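Local coordinates for antibiotic biosynthesis monooxygenase family protein (Shewanella oneidensis, PDB 2BBE) that is of unknown function but belongs to the antibiotic biosynthesis monooxygenase family and is probably an oxidoreductase, at residues A[42-47]-A[75-80]. Residues are numbered along the deposited sequence; the frame is centred on the assembly and turned at random.
With SO4 (sulfate ion), chain C.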
ATOM      1  N   ARG A  42       8.580   8.388  -7.357  1.00 10.94           N
ATOM      2  CA  ARG A  42       7.543   8.487  -6.339  1.00 11.91           C
ATOM      3  C   ARG A  42       6.847   9.848  -6.410  1.00 11.81           C
ATOM      4  O   ARG A  42       5.683   9.972  -6.011  1.00 11.20           O
ATOM      5  CB  ARG A  42       8.112   8.218  -4.937  1.00 11.33           C
ATOM      6  CG  ARG A  42       8.529   6.739  -4.722  1.00 12.86           C
ATOM      7  CD  ARG A  42       9.050   6.448  -3.300  1.00 13.35           C
ATOM      8  NE  ARG A  42       8.057   6.769  -2.276  1.00 16.12           N
ATOM      9  CZ  ARG A  42       8.150   7.752  -1.387  1.00 17.13           C
ATOM     10  NH1 ARG A  42       9.225   8.538  -1.332  1.00 18.42           N
ATOM     11  NH2 ARG A  42       7.146   7.956  -0.547  1.00 18.41           N
ATOM     12  N   ARG A  43       7.559  10.852  -6.936  1.00 11.02           N
ATOM     13  CA  ARG A  43       7.026  12.213  -7.075  1.00 11.66           C
ATOM     14  C   ARG A  43       6.201  12.431  -8.361  1.00 11.45           C
ATOM     15  O   ARG A  43       5.654  13.519  -8.558  1.00 10.90           O
ATOM     16  CB  ARG A  43       8.164  13.247  -6.984  1.00 10.96           C
ATOM     17  CG  ARG A  43       8.686  13.455  -5.561  1.00 13.37           C
ATOM     18  CD  ARG A  43      10.087  14.125  -5.555  1.00 13.77           C
ATOM     19  NE  ARG A  43      10.529  14.455  -4.194  1.00 16.01           N
ATOM     20  CZ  ARG A  43      11.016  13.582  -3.303  1.00 17.23           C
ATOM     21  NH1 ARG A  43      11.125  12.270  -3.591  1.00 14.29           N
ATOM     22  NH2 ARG A  43      11.385  14.025  -2.100  1.00 18.07           N
ATOM     23  N   GLU A  44       6.119  11.407  -9.220  1.00 10.71           N
ATOM     24  CA  GLU A  44       5.234  11.424 -10.400  1.00 11.91           C
ATOM     25  C   GLU A  44       3.763  11.408  -9.949  1.00 10.89           C
ATOM     26  O   GLU A  44       3.386  10.603  -9.102  1.00 10.97           O
ATOM     27  CB  GLU A  44       5.505  10.197 -11.291  1.00 11.05           C
ATOM     28  CG  GLU A  44       6.790  10.248 -12.141  1.00 13.06           C
ATOM     29  CD  GLU A  44       7.114   8.895 -12.793  1.00 15.37           C
ATOM     30  OE1 GLU A  44       6.184   8.067 -12.987  1.00 17.53           O
ATOM     31  OE2 GLU A  44       8.300   8.620 -13.080  1.00 16.94           O
ATOM     32  N   ALA A  45       2.942  12.281 -10.528  1.00 10.90           N
ATOM     33  CA  ALA A  45       1.525  12.399 -10.157  1.00 10.30           C
ATOM     34  C   ALA A  45       0.770  11.058 -10.283  1.00 10.26           C
ATOM     35  O   ALA A  45      -0.109  10.751  -9.473  1.00  9.50           O
ATOM     36  CB  ALA A  45       0.848  13.466 -11.000  1.00 10.70           C
ATOM     37  N   GLY A  46       1.121  10.274 -11.301  1.00  9.94           N
ATOM     38  CA  GLY A  46       0.438   9.010 -11.576  1.00  9.44           C
ATOM     39  C   GLY A  46       1.125   7.751 -11.042  1.00  9.93           C
ATOM     40  O   GLY A  46       0.650   6.645 -11.296  1.00 10.46           O
ATOM     41  N   CYS A  47       2.204   7.914 -10.280  1.00  9.81           N
ATOM     42  CA  CYS A  47       2.842   6.782  -9.601  1.00 10.08           C
ATOM     43  C   CYS A  47       2.141   6.448  -8.282  1.00  9.87           C
ATOM     44  O   CYS A  47       1.991   7.323  -7.407  1.00  9.27           O
ATOM     45  CB  CYS A  47       4.317   7.059  -9.323  1.00 10.56           C
ATOM     46  SG  CYS A  47       5.110   5.672  -8.437  1.00 11.50           S
ATOM     47  N   ASP A  75       3.381   4.865 -19.296  1.00 12.43           N
ATOM     48  CA  ASP A  75       4.127   5.296 -20.495  1.00 12.90           C
ATOM     49  C   ASP A  75       4.939   6.570 -20.233  1.00 13.46           C
ATOM     50  O   ASP A  75       6.107   6.692 -20.674  1.00 13.30           O
ATOM     51  CB  ASP A  75       3.167   5.495 -21.680  1.00 13.64           C
ATOM     52  CG  ASP A  75       2.593   4.178 -22.208  1.00 14.88           C
ATOM     53  OD1 ASP A  75       3.103   3.089 -21.865  1.00 14.17           O
ATOM     54  OD2 ASP A  75       1.623   4.236 -22.981  1.00 15.54           O
ATOM     55  N   GLU A  76       4.337   7.513 -19.507  1.00 13.77           N
ATOM     56  CA  GLU A  76       5.026   8.744 -19.095  0.50 13.81           C
ATOM     57  C   GLU A  76       6.277   8.421 -18.269  1.00 13.44           C
ATOM     58  O   GLU A  76       7.352   8.984 -18.509  1.00 12.06           O
ATOM     59  CB  GLU A  76       4.077   9.663 -18.294  0.50 13.80           C
ATOM     60  CG  GLU A  76       4.686  11.021 -17.899  0.50 14.66           C
ATOM     61  CD  GLU A  76       3.648  12.041 -17.445  0.50 15.54           C
ATOM     62  OE1 GLU A  76       2.448  11.845 -17.721  0.50 17.75           O
ATOM     63  OE2 GLU A  76       4.036  13.056 -16.826  0.50 18.80           O
ATOM     64  N   HIS A  77       6.124   7.516 -17.294  1.00 12.64           N
ATOM     65  CA  HIS A  77       7.235   7.053 -16.464  1.00 13.06           C
ATOM     66  C   HIS A  77       8.362   6.478 -17.329  1.00 13.16           C
ATOM     67  O   HIS A  77       9.529   6.836 -17.146  1.00 13.08           O
ATOM     68  CB  HIS A  77       6.767   5.973 -15.465  1.00 12.74           C
ATOM     69  CG  HIS A  77       7.895   5.202 -14.849  1.00 13.74           C
ATOM     70  ND1 HIS A  77       8.751   5.751 -13.916  1.00 13.72           N
ATOM     71  CD2 HIS A  77       8.310   3.925 -15.033  1.00 14.31           C
ATOM     72  CE1 HIS A  77       9.649   4.852 -13.559  1.00 12.95           C
ATOM     73  NE2 HIS A  77       9.400   3.734 -14.219  1.00 14.06           N
ATOM     74  N   CYS A  78       8.005   5.571 -18.245  1.00 12.57           N
ATOM     75  CA  CYS A  78       8.986   4.903 -19.101  1.00 14.21           C
ATOM     76  C   CYS A  78       9.738   5.846 -20.036  1.00 14.05           C
ATOM     77  O   CYS A  78      10.871   5.547 -20.422  1.00 15.16           O
ATOM     78  CB  CYS A  78       8.347   3.764 -19.908  1.00 13.92           C
ATOM     79  SG  CYS A  78       7.841   2.414 -18.819  1.00 18.13           S
ATOM     80  N   ALA A  79       9.138   6.982 -20.365  1.00 14.17           N
ATOM     81  CA  ALA A  79       9.785   7.973 -21.240  1.00 14.27           C
ATOM     82  C   ALA A  79      10.628   9.002 -20.485  1.00 14.45           C
ATOM     83  O   ALA A  79      11.234   9.872 -21.117  1.00 13.69           O
ATOM     84  CB  ALA A  79       8.730   8.703 -22.096  1.00 14.24           C
ATOM     85  N   LYS A  80      10.639   8.945 -19.153  1.00 14.02           N
ATOM     86  CA  LYS A  80      11.456   9.889 -18.361  1.00 15.21           C
ATOM     87  C   LYS A  80      12.947   9.714 -18.665  1.00 15.12           C
ATOM     88  O   LYS A  80      13.417   8.580 -18.807  1.00 14.20           O
ATOM     89  CB  LYS A  80      11.228   9.705 -16.855  1.00 15.97           C
ATOM     90  CG  LYS A  80       9.822  10.069 -16.333  1.00 19.66           C
ATOM     91  CD  LYS A  80       9.535  11.561 -16.380  1.00 25.35           C
ATOM     92  CE  LYS A  80       9.537  12.190 -14.989  1.00 29.74           C
ATOM     93  NZ  LYS A  80       9.238  13.666 -15.050  1.00 30.79           N
TER
HETATM   94  S   SO4 C 202      12.191  14.174 -17.990  1.00 38.28           S
HETATM   95  O1  SO4 C 202      12.304  13.052 -18.908  1.00 38.56           O
HETATM   96  O2  SO4 C 202      10.778  14.557 -17.917  1.00 42.04           O
HETATM   97  O3  SO4 C 202      12.663  13.881 -16.634  1.00 39.40           O
HETATM   98  O4  SO4 C 202      12.946  15.298 -18.549  1.00 42.99           O
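The imidazole of His77 meets the carboxylate of Glu44 at its edge: OE2 lies in the ring plane beside ND1, while the carboxylate plane is turned 45° from the ring. Phe68 and Tyr50 also pack against this imidazole, the first with its ring inclined about 30°, the second more steeply. His77 ND1 donates to the syn lone pair of Glu44 OE2 at 3.0 Å, with a nearly straight N-H...O angle of 169°; the bond fixes the rotation of the buried ring and is consistent with the proton on ND1. The second oxygen, Glu44 OE1, rests 3.3 Å from His77 CB. Glu44 reaches the ring with its chain extended beyond CG, crossing the histidine side chain at about a right angle. Lys80 passes alongside with its aliphatic part, CG 3.9 Å from Glu44 OE2. Lys80 NZ, 5.5 Å from Glu44 OE2, makes a weak hydrogen bond to O2 of a sulfate, probably from the crystallisation liquor, which Asp81 N also holds. A type I turn from Glu44 to Cys47 leads into strand 47-55, and this His-carboxylate hydrogen bond ties that turn to the last turn of helix 71-78 within the dimeric alpha-beta barrel fold.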